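Local coordinates for protein GNA33 (PDB 2G5D) that probably acts as an exolytic lytic transglycosylase, cleaving the MurNAc-GlcNAc linkage of peptidoglycan and leaving a 1,6-anhydro bond in the MurNAc residue, at residues Y121-L126 with S245-T250; A339-R344 with A372-S377. All coordinates share one frame; numbering follows the deposited sequence.

Interaction 1. Residues Y121-L126 with S245-T250; sequences YYEPVL and SGRLKT
Arg247 reaches across to the carboxylate of Glu123. Its CB lies 3.9 Å from Pro124 O, and the chain runs straight until a bend at chi3 (-82°) swings the guanidinium over to the acid. There NE stands 3.5 Å from Glu123 OE2, while NH2 makes the actual salt bridge, donating to Glu123 OE1 at 2.9 Å with an N-H...O angle of 156°. The two planes are 67° apart, OE1 is met from above the carboxylate plane, and the pair is held by one hydrogen bond, not by a flat pair of them. NH1 turns elsewhere, to a salt bridge with Asp324, and Tyr391 adds a cation-pi contact.

Alongside this pair, 121-126 and 245-250 run as parallel strands. Leu126 N donates to Arg247 O at 2.9 Å, and Lys249 N donates to Leu126 O at 2.8 Å. Val125 CG1 packs on Lys249 CB at 3.6 Å, on the same face of the sheet as Arg247, and Leu126 meets Leu248 on the other. Pro124 CD lies 3.2 Å from Ser245 O, a buried carbonyl with no polar partner in the model.

Both segments fall in the MltA specific insert region, where strand 246-249 lies between its parallel partner 116-129 and the antiparallel strand 255-263. Helix 234-243 packs on Leu126 through Glu236 and Met240, while strand 384-391 touches Glu123 and Val125 through Tyr391.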
loop_
_atom_site.group_PDB
_atom_site.type_symbol
_atom_site.label_atom_id
_atom_site.label_comp_id
_atom_site.label_asym_id
_atom_site.label_seq_id
_atom_site.Cartn_x
_atom_site.Cartn_y
_atom_site.Cartn_z
ATOM N N TYR A 121 -0.450 -2.160 -8.105
ATOM C CA TYR A 121 -0.862 -3.043 -7.023
ATOM C C TYR A 121 -2.364 -3.093 -6.931
ATOM O O TYR A 121 -3.049 -2.300 -7.577
ATOM C CB TYR A 121 -0.214 -2.675 -5.677
ATOM C CG TYR A 121 -0.637 -1.381 -5.002
ATOM C CD1 TYR A 121 -1.258 -1.397 -3.750
ATOM C CD2 TYR A 121 -0.352 -0.134 -5.580
ATOM C CE1 TYR A 121 -1.601 -0.212 -3.102
ATOM C CE2 TYR A 121 -0.689 1.047 -4.940
ATOM C CZ TYR A 121 -1.320 1.007 -3.720
ATOM O OH TYR A 121 -1.643 2.191 -3.106
ATOM N N TYR A 122 -2.868 -4.021 -6.118
ATOM C CA TYR A 122 -4.303 -4.275 -6.044
ATOM C C TYR A 122 -4.729 -4.964 -4.748
ATOM O O TYR A 122 -3.894 -5.411 -3.961
ATOM C CB TYR A 122 -4.762 -5.100 -7.265
ATOM C CG TYR A 122 -4.572 -6.594 -7.147
ATOM C CD1 TYR A 122 -5.670 -7.450 -7.054
ATOM C CD2 TYR A 122 -3.294 -7.156 -7.136
ATOM C CE1 TYR A 122 -5.491 -8.816 -6.939
ATOM C CE2 TYR A 122 -3.112 -8.506 -7.029
ATOM C CZ TYR A 122 -4.209 -9.336 -6.936
ATOM O OH TYR A 122 -4.004 -10.678 -6.838
ATOM N N GLU A 123 -6.041 -5.026 -4.545
ATOM C CA GLU A 123 -6.636 -5.718 -3.420
ATOM C C GLU A 123 -7.178 -7.084 -3.860
ATOM O O GLU A 123 -8.161 -7.162 -4.597
ATOM C CB GLU A 123 -7.739 -4.869 -2.779
ATOM C CG GLU A 123 -8.347 -5.541 -1.532
ATOM C CD GLU A 123 -9.527 -4.789 -0.948
ATOM O OE1 GLU A 123 -10.029 -3.845 -1.590
ATOM O OE2 GLU A 123 -9.969 -5.159 0.156
ATOM N N PRO A 124 -6.541 -8.180 -3.412
ATOM C CA PRO A 124 -7.039 -9.492 -3.868
ATOM C C PRO A 124 -8.395 -9.904 -3.280
ATOM O O PRO A 124 -8.731 -9.540 -2.149
ATOM C CB PRO A 124 -5.946 -10.464 -3.423
ATOM C CG PRO A 124 -5.261 -9.787 -2.292
ATOM C CD PRO A 124 -5.379 -8.301 -2.515
ATOM N N VAL A 125 -9.164 -10.634 -4.089
ATOM C CA VAL A 125 -10.348 -11.387 -3.648
ATOM C C VAL A 125 -9.967 -12.872 -3.566
ATOM O O VAL A 125 -9.382 -13.417 -4.485
ATOM C CB VAL A 125 -11.571 -11.174 -4.607
ATOM C CG1 VAL A 125 -12.772 -12.077 -4.226
ATOM C CG2 VAL A 125 -11.998 -9.750 -4.580
ATOM N N LEU A 126 -10.261 -13.522 -2.451
ATOM C CA LEU A 126 -10.017 -14.966 -2.397
ATOM C C LEU A 126 -11.187 -15.726 -1.814
ATOM O O LEU A 126 -11.822 -15.266 -0.881
ATOM C CB LEU A 126 -8.684 -15.327 -1.702
ATOM C CG LEU A 126 -8.116 -14.660 -0.444
ATOM C CD1 LEU A 126 -7.162 -15.605 0.254
ATOM C CD2 LEU A 126 -7.411 -13.303 -0.791
ATOM N N SER A 245 -3.723 -6.497 2.400
ATOM C CA SER A 245 -5.161 -6.509 2.636
ATOM C C SER A 245 -5.857 -7.391 1.615
ATOM O O SER A 245 -5.281 -7.781 0.594
ATOM C CB SER A 245 -5.734 -5.088 2.580
ATOM O OG SER A 245 -5.475 -4.523 1.307
ATOM N N GLY A 246 -7.104 -7.721 1.895
ATOM C CA GLY A 246 -7.851 -8.510 0.959
ATOM C C GLY A 246 -9.292 -8.641 1.362
ATOM O O GLY A 246 -9.764 -7.980 2.287
ATOM N N ARG A 247 -9.978 -9.531 0.666
ATOM C CA ARG A 247 -11.403 -9.689 0.811
ATOM C C ARG A 247 -11.698 -11.167 0.601
ATOM O O ARG A 247 -11.326 -11.730 -0.432
ATOM C CB ARG A 247 -12.082 -8.844 -0.273
ATOM C CG ARG A 247 -13.291 -8.102 0.157
ATOM C CD ARG A 247 -13.827 -7.284 -0.996
ATOM N NE ARG A 247 -13.107 -6.024 -1.155
ATOM C CZ ARG A 247 -13.621 -4.936 -1.719
ATOM N NH1 ARG A 247 -14.862 -4.948 -2.186
ATOM N NH2 ARG A 247 -12.891 -3.835 -1.817
ATOM N N LEU A 248 -12.334 -11.808 1.579
ATOM C CA LEU A 248 -12.821 -13.180 1.384
ATOM C C LEU A 248 -14.144 -13.158 0.627
ATOM O O LEU A 248 -15.028 -12.383 0.965
ATOM C CB LEU A 248 -12.987 -13.930 2.709
ATOM C CG LEU A 248 -11.775 -14.115 3.626
ATOM C CD1 LEU A 248 -12.225 -14.795 4.930
ATOM C CD2 LEU A 248 -10.617 -14.903 2.957
ATOM N N LYS A 249 -14.267 -13.975 -0.416
ATOM C CA LYS A 249 -15.546 -14.115 -1.117
ATOM C C LYS A 249 -16.162 -15.441 -0.711
ATOM O O LYS A 249 -15.666 -16.498 -1.106
ATOM C CB LYS A 249 -15.394 -14.010 -2.643
ATOM C CG LYS A 249 -16.702 -14.164 -3.431
ATOM C CD LYS A 249 -16.699 -13.293 -4.688
ATOM C CE LYS A 249 -18.063 -13.254 -5.358
ATOM N NZ LYS A 249 -18.361 -11.897 -5.898
ATOM N N THR A 250 -17.221 -15.364 0.102
ATOM C CA THR A 250 -17.874 -16.552 0.675
ATOM C C THR A 250 -18.650 -17.304 -0.414
ATOM O O THR A 250 -18.963 -16.712 -1.444
ATOM C CB THR A 250 -18.781 -16.190 1.894
ATOM O OG1 THR A 250 -19.989 -15.551 1.451
ATOM C CG2 THR A 250 -18.035 -15.290 2.902
#

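Interaction 2. Residues A339-R344 with A372-S377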
loop_
_atom_site.group_PDB
_atom_site.type_symbol
_atom_site.label_atom_id
_atom_site.label_comp_id
_atom_site.label_asym_id
_atom_site.label_seq_id
_atom_site.Cartn_x
_atom_site.Cartn_y
_atom_site.Cartn_z
ATOM N N ALA A 339 -5.919 6.246 -7.136
ATOM C CA ALA A 339 -4.993 6.367 -6.014
ATOM C C ALA A 339 -3.674 5.688 -6.344
ATOM O O ALA A 339 -3.601 4.797 -7.201
ATOM C CB ALA A 339 -5.595 5.783 -4.721
ATOM N N GLY A 340 -2.617 6.147 -5.699
ATOM C CA GLY A 340 -1.317 5.531 -5.883
ATOM C C GLY A 340 -0.420 5.624 -4.682
ATOM O O GLY A 340 -0.676 6.418 -3.771
ATOM N N ALA A 341 0.610 4.776 -4.664
ATOM C CA ALA A 341 1.677 4.862 -3.671
ATOM C C ALA A 341 2.900 5.614 -4.208
ATOM O O ALA A 341 3.296 5.441 -5.370
ATOM C CB ALA A 341 2.083 3.446 -3.135
ATOM N N ILE A 342 3.504 6.420 -3.332
ATOM C CA ILE A 342 4.608 7.317 -3.685
ATOM C C ILE A 342 5.725 7.270 -2.629
ATOM O O ILE A 342 5.594 6.606 -1.611
ATOM C CB ILE A 342 4.114 8.800 -3.872
ATOM C CG1 ILE A 342 3.158 9.230 -2.742
ATOM C CG2 ILE A 342 3.381 8.978 -5.205
ATOM C CD1 ILE A 342 3.842 9.490 -1.353
ATOM N N ASP A 343 6.796 8.013 -2.880
ATOM C CA ASP A 343 7.903 8.139 -1.948
ATOM C C ASP A 343 7.741 9.499 -1.280
ATOM O O ASP A 343 7.795 10.529 -1.943
ATOM C CB ASP A 343 9.240 7.995 -2.701
ATOM C CG ASP A 343 10.465 8.202 -1.813
ATOM O OD1 ASP A 343 10.346 8.475 -0.602
ATOM O OD2 ASP A 343 11.581 8.098 -2.340
ATOM N N ARG A 344 7.553 9.484 0.032
ATOM C CA ARG A 344 7.304 10.699 0.816
ATOM C C ARG A 344 8.513 11.610 1.028
ATOM O O ARG A 344 8.372 12.720 1.539
ATOM C CB ARG A 344 6.718 10.333 2.165
ATOM C CG ARG A 344 5.269 9.927 2.115
ATOM C CD ARG A 344 4.766 9.712 3.525
ATOM N NE ARG A 344 4.492 11.003 4.149
ATOM C CZ ARG A 344 3.952 11.157 5.351
ATOM N NH1 ARG A 344 3.626 10.094 6.074
ATOM N NH2 ARG A 344 3.728 12.382 5.821
ATOM N N ALA A 372 -2.133 10.736 -4.392
ATOM C CA ALA A 372 -0.977 10.106 -3.768
ATOM C C ALA A 372 -1.254 9.938 -2.277
ATOM O O ALA A 372 -0.959 10.827 -1.455
ATOM C CB ALA A 372 0.244 10.959 -3.995
ATOM N N GLN A 373 -1.856 8.808 -1.934
ATOM C CA GLN A 373 -2.441 8.618 -0.610
ATOM C C GLN A 373 -1.837 7.421 0.127
ATOM O O GLN A 373 -2.280 7.052 1.225
ATOM C CB GLN A 373 -3.944 8.448 -0.755
ATOM C CG GLN A 373 -4.683 9.693 -1.221
ATOM C CD GLN A 373 -6.147 9.410 -1.489
ATOM O OE1 GLN A 373 -6.531 8.259 -1.645
ATOM N NE2 GLN A 373 -6.969 10.460 -1.551
ATOM N N ASP A 374 -0.809 6.823 -0.472
ATOM C CA ASP A 374 -0.194 5.629 0.073
ATOM C C ASP A 374 1.313 5.626 -0.189
ATOM O O ASP A 374 1.813 6.411 -1.008
ATOM C CB ASP A 374 -0.865 4.403 -0.537
ATOM C CG ASP A 374 -0.743 3.142 0.343
ATOM O OD1 ASP A 374 -1.020 2.055 -0.189
ATOM O OD2 ASP A 374 -0.373 3.225 1.543
ATOM N N THR A 375 2.006 4.741 0.526
ATOM C CA THR A 375 3.444 4.519 0.447
ATOM C C THR A 375 3.720 3.011 0.410
ATOM O O THR A 375 2.879 2.218 0.821
ATOM C CB THR A 375 4.161 5.065 1.703
ATOM O OG1 THR A 375 3.610 4.445 2.868
ATOM C CG2 THR A 375 4.011 6.552 1.837
ATOM N N GLY A 376 4.900 2.613 -0.068
ATOM C CA GLY A 376 5.375 1.225 0.086
ATOM C C GLY A 376 6.854 1.177 0.443
ATOM O O GLY A 376 7.574 2.141 0.195
ATOM N N SER A 377 7.316 0.064 1.013
ATOM C CA SER A 377 8.748 -0.115 1.334
ATOM C C SER A 377 9.632 -0.208 0.073
ATOM O O SER A 377 10.793 0.198 0.093
ATOM C CB SER A 377 8.964 -1.306 2.287
ATOM O OG SER A 377 8.528 -2.539 1.726
HETATM O O HOH W 1 7.021 5.112 -0.148
#
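Gly340 O is gripped by two successive amides of the facing strand: Gln373 N donates to it at 3.2 Å, and Asp374 N makes a weak bond to it at 3.3 Å. This is a beta bulge between parallel strands in the 3D domain, whose family belongs with the double-psi beta-barrels. Gln373 is the extra residue. Its psi of 6° breaks the extended course of the chain and brings both N-H groups to one carbonyl, so that Gly340 pairs with Ala372 but Ala341 already pairs with Asp374. The two strands are twisted by 49° against each other.

Beyond the bulge the grip passes to Asp374 O. It accepts a hydrogen bond from Ile342 N at 2.9 Å and is also approached by Ala341 CA at 3.1 Å, a CA-H...O contact.

On one face Ile342 covers the methyl of Ala372. With chi1 at 45°, its CG1 sits between the backbone N and the carbonyl carbon, the crowded position for a branched residue, and comes within 3.6 Å of Ala372 CB. The other face carries Ala341 and Asp374, whose CB atoms are 4.0 Å apart. The Asp374 carboxylate is fixed mainly from outside, by a hydrogen bond from Ala329 N to OD2, with a weak one from Thr375 N to the same oxygen. The Gln373 amide uses NE2 to hydrogen-bond Ser64 O, while its OE1 lies near Ala339 CB, and strand 384-391 pairs with 339-342 through Asp386 and Phe388.

Further along, the aliphatic part of Arg344 lies obliquely across Thr375, CG against its CG2 at 3.6 Å.

From the N terminus the chain first runs through 121-126, then makes a long excursion of 118 residues before interaction 1 closes it at 245-250. Interaction 2 opens only later, at 339-344, and closes a shorter loop of 27 residues at 372-377. The two are therefore in series and neither crosses nor encloses the other. Interaction 1 belongs to the MltA specific insert region and interaction 2 to the 3D domain, with centres about 20 Å apart. Strand 384-391 joins them, pairing with both 116-129 and 339-342. A more direct meeting lies at one end, where Tyr121 OH comes within 3.0 Å of Asp374 OD1.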